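Local coordinates for protein acyl-CoA thioesterase YbgC (Helicobacter pylori, PDB 2PZH) that hydrolyses the thioester bond of long-chain acyl-CoAs and benzoyl-CoA, and may take part in phospholipid metabolism, at residues A62-I74 against V83-S95. Residues are numbered along the deposited sequence; the frame is centred on the assembly and turned at random.
Sequences ASLGQVLEIRTQI and VLFQEIYCIQNAS
The guanidinium of Arg71 lies flat on one face of the Tyr89 ring. The planes are 8° apart, and Arg71 NH1 sits over the ring centre, 3.5 Å from Tyr89 CD1. This is a cation-pi stack. Glu87 OE2 lies at the ring edge, in plane. The Arg71 chain, extended from CG to NE, brings the guanidinium over Tyr89 and alongside Glu69, its neighbour two residues back on the same strand and face. Arg71 NE and NH2 both donate to Glu69 OE2 in a salt bridge; Arg71 NE is 2.7 Å from Glu69 OE2 and meets its anti lone pair. The carboxylate probably helps fix the rotation of the guanidinium over the ring. Ile91 CG2 packs 3.7 Å from Glu69 CB. Strands 67-77 and 81-92 form an antiparallel beta hairpin in the curved sheet of the hot-dog fold. Paired backbone bonds join Glu69 to Tyr89, Arg71 to Glu87 and Gln73 to Phe85. A classic beta bulge sets Ile91 and Gln92 together opposite Val67; Ile91 N donates to Val67 O at 2.9 Å. The other face of the hairpin packs against helix 22-36. On it Leu68 CB meets Ile88 CG2 at 3.7 Å, and Ile70 lies alongside Ile88. Gln86 NE2 donates to Thr72 OG1 at 3.0 Å and also to Cys27 O, while Gln86 OE1 accepts from Arg31. These bonds hold the buried amide at both ends. Beyond the bulge, a water bridges Leu64 O and Ala94 N.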
loop_
_atom_site.group_PDB
_atom_site.type_symbol
_atom_site.label_atom_id
_atom_site.label_comp_id
_atom_site.label_asym_id
_atom_site.label_seq_id
_atom_site.Cartn_x
_atom_site.Cartn_y
_atom_site.Cartn_z
ATOM N N ALA A 62 -8.142 -15.038 -1.579
ATOM C CA ALA A 62 -9.326 -14.203 -1.512
ATOM C C ALA A 62 -9.385 -13.256 -2.706
ATOM O O ALA A 62 -8.384 -12.997 -3.361
ATOM C CB ALA A 62 -9.351 -13.419 -0.205
ATOM N N SER A 63 -10.564 -12.720 -2.968
ATOM C CA SER A 63 -10.750 -11.904 -4.143
ATOM C C SER A 63 -11.718 -10.755 -3.910
ATOM O O SER A 63 -12.350 -10.665 -2.851
ATOM C CB SER A 63 -11.198 -12.774 -5.319
ATOM O OG SER A 63 -12.453 -13.371 -5.077
ATOM N N LEU A 64 -11.815 -9.881 -4.909
ATOM C CA LEU A 64 -12.599 -8.644 -4.824
ATOM C C LEU A 64 -14.002 -8.839 -4.267
ATOM O O LEU A 64 -14.744 -9.698 -4.734
ATOM C CB LEU A 64 -12.730 -8.022 -6.210
ATOM C CG LEU A 64 -13.411 -6.662 -6.277
ATOM C CD1 LEU A 64 -12.470 -5.639 -5.663
ATOM C CD2 LEU A 64 -13.796 -6.288 -7.726
ATOM N N GLY A 65 -14.370 -8.030 -3.272
ATOM C CA GLY A 65 -15.743 -8.000 -2.770
ATOM C C GLY A 65 -16.033 -8.978 -1.652
ATOM O O GLY A 65 -17.066 -8.907 -1.007
ATOM N N GLN A 66 -15.131 -9.915 -1.432
ATOM C CA GLN A 66 -15.305 -10.862 -0.337
ATOM C C GLN A 66 -15.151 -10.176 1.019
ATOM O O GLN A 66 -14.512 -9.134 1.134
ATOM C CB GLN A 66 -14.302 -12.005 -0.496
ATOM C CG GLN A 66 -14.611 -12.873 -1.716
ATOM C CD GLN A 66 -13.682 -14.057 -1.856
ATOM O OE1 GLN A 66 -12.546 -14.043 -1.371
ATOM N NE2 GLN A 66 -14.169 -15.095 -2.506
ATOM N N VAL A 67 -15.773 -10.755 2.043
ATOM C CA VAL A 67 -15.573 -10.306 3.418
ATOM C C VAL A 67 -14.783 -11.376 4.143
ATOM O O VAL A 67 -15.130 -12.566 4.104
ATOM C CB VAL A 67 -16.913 -9.998 4.122
ATOM C CG1 VAL A 67 -16.689 -9.557 5.592
ATOM C CG2 VAL A 67 -17.665 -8.883 3.314
ATOM N N LEU A 68 -13.692 -10.955 4.760
ATOM C CA LEU A 68 -12.775 -11.874 5.405
ATOM C C LEU A 68 -12.901 -11.687 6.898
ATOM O O LEU A 68 -13.086 -10.585 7.379
ATOM C CB LEU A 68 -11.327 -11.586 4.980
ATOM C CG LEU A 68 -11.050 -11.538 3.469
ATOM C CD1 LEU A 68 -9.567 -11.381 3.168
ATOM C CD2 LEU A 68 -11.625 -12.792 2.782
ATOM N N GLU A 69 -12.820 -12.781 7.634
ATOM C CA GLU A 69 -12.898 -12.694 9.075
ATOM C C GLU A 69 -11.533 -13.044 9.632
ATOM O O GLU A 69 -10.980 -14.095 9.312
ATOM C CB GLU A 69 -13.944 -13.686 9.584
ATOM C CG GLU A 69 -14.097 -13.686 11.069
ATOM C CD GLU A 69 -15.304 -14.482 11.488
ATOM O OE1 GLU A 69 -16.372 -13.861 11.617
ATOM O OE2 GLU A 69 -15.187 -15.720 11.645
ATOM N N ILE A 70 -10.996 -12.170 10.475
ATOM C CA ILE A 70 -9.711 -12.420 11.085
ATOM C C ILE A 70 -9.929 -12.918 12.513
ATOM O O ILE A 70 -10.495 -12.217 13.354
ATOM C CB ILE A 70 -8.798 -11.163 11.077
ATOM C CG1 ILE A 70 -8.604 -10.670 9.645
ATOM C CG2 ILE A 70 -7.448 -11.517 11.579
ATOM C CD1 ILE A 70 -9.743 -9.885 9.121
ATOM N N ARG A 71 -9.480 -14.139 12.755
ATOM C CA ARG A 71 -9.576 -14.776 14.068
ATOM C C ARG A 71 -8.230 -14.801 14.802
ATOM O O ARG A 71 -7.229 -15.312 14.296
ATOM C CB ARG A 71 -10.158 -16.180 13.891
ATOM C CG ARG A 71 -11.427 -16.166 13.080
ATOM C CD ARG A 71 -12.015 -17.565 12.849
ATOM N NE ARG A 71 -13.159 -17.490 11.928
ATOM C CZ ARG A 71 -13.724 -18.540 11.337
ATOM N NH1 ARG A 71 -13.262 -19.769 11.551
ATOM N NH2 ARG A 71 -14.750 -18.357 10.522
ATOM N N THR A 72 -8.206 -14.244 16.006
ATOM C CA THR A 72 -6.956 -14.081 16.727
ATOM C C THR A 72 -6.950 -14.829 18.076
ATOM O O THR A 72 -7.922 -14.759 18.827
ATOM C CB THR A 72 -6.691 -12.601 16.983
ATOM O OG1 THR A 72 -6.695 -11.890 15.734
ATOM C CG2 THR A 72 -5.351 -12.400 17.664
ATOM N N GLN A 73 -5.854 -15.515 18.372
ATOM C CA GLN A 73 -5.691 -16.148 19.684
ATOM C C GLN A 73 -4.255 -16.012 20.225
ATOM O O GLN A 73 -3.315 -15.883 19.462
ATOM C CB GLN A 73 -6.153 -17.604 19.646
ATOM C CG GLN A 73 -5.221 -18.587 18.975
ATOM C CD GLN A 73 -5.757 -20.010 19.057
ATOM O OE1 GLN A 73 -6.940 -20.218 19.339
ATOM N NE2 GLN A 73 -4.887 -20.992 18.830
ATOM N N ILE A 74 -4.103 -16.011 21.544
ATOM C CA ILE A 74 -2.781 -15.979 22.149
ATOM C C ILE A 74 -2.223 -17.404 22.202
ATOM O O ILE A 74 -2.797 -18.279 22.839
ATOM C CB ILE A 74 -2.812 -15.390 23.586
ATOM C CG1 ILE A 74 -3.492 -14.011 23.612
ATOM C CG2 ILE A 74 -1.406 -15.328 24.159
ATOM C CD1 ILE A 74 -2.833 -12.950 22.755
ATOM N N VAL A 83 3.201 -14.496 21.564
ATOM C CA VAL A 83 3.035 -15.113 20.267
ATOM C C VAL A 83 1.551 -15.240 19.978
ATOM O O VAL A 83 0.787 -15.783 20.781
ATOM C CB VAL A 83 3.723 -16.493 20.182
ATOM C CG1 VAL A 83 3.501 -17.118 18.813
ATOM C CG2 VAL A 83 5.225 -16.373 20.483
ATOM N N LEU A 84 1.143 -14.735 18.821
ATOM C CA LEU A 84 -0.251 -14.774 18.416
ATOM C C LEU A 84 -0.445 -15.704 17.239
ATOM O O LEU A 84 0.399 -15.775 16.335
ATOM C CB LEU A 84 -0.739 -13.388 17.998
ATOM C CG LEU A 84 -0.991 -12.343 19.081
ATOM C CD1 LEU A 84 0.298 -11.743 19.514
ATOM C CD2 LEU A 84 -1.918 -11.247 18.558
ATOM N N PHE A 85 -1.571 -16.403 17.234
ATOM C CA PHE A 85 -1.974 -17.152 16.070
ATOM C C PHE A 85 -3.138 -16.432 15.412
ATOM O O PHE A 85 -4.117 -16.103 16.073
ATOM C CB PHE A 85 -2.405 -18.570 16.447
ATOM C CG PHE A 85 -2.776 -19.404 15.267
ATOM C CD1 PHE A 85 -1.885 -19.558 14.222
ATOM C CD2 PHE A 85 -4.010 -20.025 15.190
ATOM C CE1 PHE A 85 -2.208 -20.310 13.114
ATOM C CE2 PHE A 85 -4.344 -20.791 14.082
ATOM C CZ PHE A 85 -3.438 -20.932 13.047
ATOM N N GLN A 86 -3.030 -16.181 14.113
ATOM C CA GLN A 86 -4.109 -15.524 13.409
ATOM C C GLN A 86 -4.466 -16.271 12.142
ATOM O O GLN A 86 -3.582 -16.621 11.347
ATOM C CB GLN A 86 -3.747 -14.057 13.093
ATOM C CG GLN A 86 -3.600 -13.209 14.369
ATOM C CD GLN A 86 -3.325 -11.764 14.083
ATOM O OE1 GLN A 86 -2.191 -11.390 13.793
ATOM N NE2 GLN A 86 -4.358 -10.923 14.199
ATOM N N GLU A 87 -5.762 -16.504 11.969
ATOM C CA GLU A 87 -6.279 -17.167 10.778
ATOM C C GLU A 87 -7.285 -16.276 10.104
ATOM O O GLU A 87 -8.072 -15.589 10.764
ATOM C CB GLU A 87 -6.972 -18.485 11.142
ATOM C CG GLU A 87 -6.019 -19.596 11.515
ATOM C CD GLU A 87 -6.742 -20.928 11.728
ATOM O OE1 GLU A 87 -6.098 -21.984 11.573
ATOM O OE2 GLU A 87 -7.944 -20.919 12.056
ATOM N N ILE A 88 -7.297 -16.317 8.779
ATOM C CA ILE A 88 -8.252 -15.535 8.021
ATOM C C ILE A 88 -9.140 -16.486 7.241
ATOM O O ILE A 88 -8.650 -17.352 6.514
ATOM C CB ILE A 88 -7.529 -14.549 7.046
ATOM C CG1 ILE A 88 -6.581 -13.633 7.841
ATOM C CG2 ILE A 88 -8.529 -13.785 6.162
ATOM C CD1 ILE A 88 -5.820 -12.617 6.988
ATOM N N TYR A 89 -10.446 -16.307 7.392
ATOM C CA TYR A 89 -11.427 -17.066 6.643
ATOM C C TYR A 89 -12.272 -16.143 5.791
ATOM O O TYR A 89 -12.688 -15.065 6.256
ATOM C CB TYR A 89 -12.366 -17.803 7.593
ATOM C CG TYR A 89 -11.826 -19.118 8.107
ATOM C CD1 TYR A 89 -10.823 -19.168 9.069
ATOM C CD2 TYR A 89 -12.341 -20.316 7.627
ATOM C CE1 TYR A 89 -10.344 -20.416 9.535
ATOM C CE2 TYR A 89 -11.887 -21.529 8.078
ATOM C CZ TYR A 89 -10.900 -21.586 9.025
ATOM O OH TYR A 89 -10.499 -22.864 9.422
ATOM N N CYS A 90 -12.584 -16.574 4.575
ATOM C CA CYS A 90 -13.582 -15.861 3.794
ATOM C C CYS A 90 -14.927 -16.292 4.304
ATOM O O CYS A 90 -15.213 -17.499 4.314
ATOM C CB CYS A 90 -13.511 -16.203 2.304
ATOM S SG CYS A 90 -14.805 -15.377 1.381
ATOM N N ILE A 91 -15.756 -15.329 4.712
ATOM C CA ILE A 91 -17.094 -15.649 5.246
ATOM C C ILE A 91 -18.257 -15.160 4.395
ATOM O O ILE A 91 -19.402 -15.564 4.635
ATOM C CB ILE A 91 -17.284 -15.115 6.700
ATOM C CG1 ILE A 91 -17.164 -13.586 6.727
ATOM C CG2 ILE A 91 -16.294 -15.791 7.655
ATOM C CD1 ILE A 91 -17.482 -12.946 8.103
ATOM N N GLN A 92 -17.986 -14.278 3.437
ATOM C CA GLN A 92 -19.019 -13.788 2.526
ATOM C C GLN A 92 -18.410 -13.518 1.165
ATOM O O GLN A 92 -17.228 -13.179 1.075
ATOM C CB GLN A 92 -19.610 -12.464 3.017
ATOM C CG GLN A 92 -20.223 -12.484 4.371
ATOM C CD GLN A 92 -20.768 -11.116 4.752
ATOM O OE1 GLN A 92 -21.271 -10.366 3.890
ATOM N NE2 GLN A 92 -20.662 -10.777 6.040
ATOM N N ASN A 93 -19.210 -13.659 0.115
ATOM C CA ASN A 93 -18.779 -13.193 -1.211
ATOM C C ASN A 93 -19.526 -11.899 -1.542
ATOM O O ASN A 93 -20.422 -11.504 -0.790
ATOM C CB ASN A 93 -18.955 -14.285 -2.259
ATOM C CG ASN A 93 -20.360 -14.896 -2.239
ATOM O OD1 ASN A 93 -21.340 -14.183 -2.384
ATOM N ND2 ASN A 93 -20.444 -16.215 -2.046
ATOM N N ALA A 94 -19.166 -11.217 -2.637
ATOM C CA ALA A 94 -19.828 -9.948 -2.942
ATOM C C ALA A 94 -21.304 -10.126 -3.267
ATOM O O ALA A 94 -22.094 -9.213 -3.037
ATOM C CB ALA A 94 -19.128 -9.201 -4.076
ATOM N N SER A 95 -21.671 -11.306 -3.776
ATOM C CA SER A 95 -23.061 -11.577 -4.184
ATOM C C SER A 95 -23.955 -11.950 -2.996
ATOM O O SER A 95 -25.168 -12.075 -3.150
ATOM C CB SER A 95 -23.125 -12.694 -5.228
ATOM O OG SER A 95 -22.381 -12.358 -6.393
HETATM O O HOH W 1 -16.882 -11.413 -4.044
#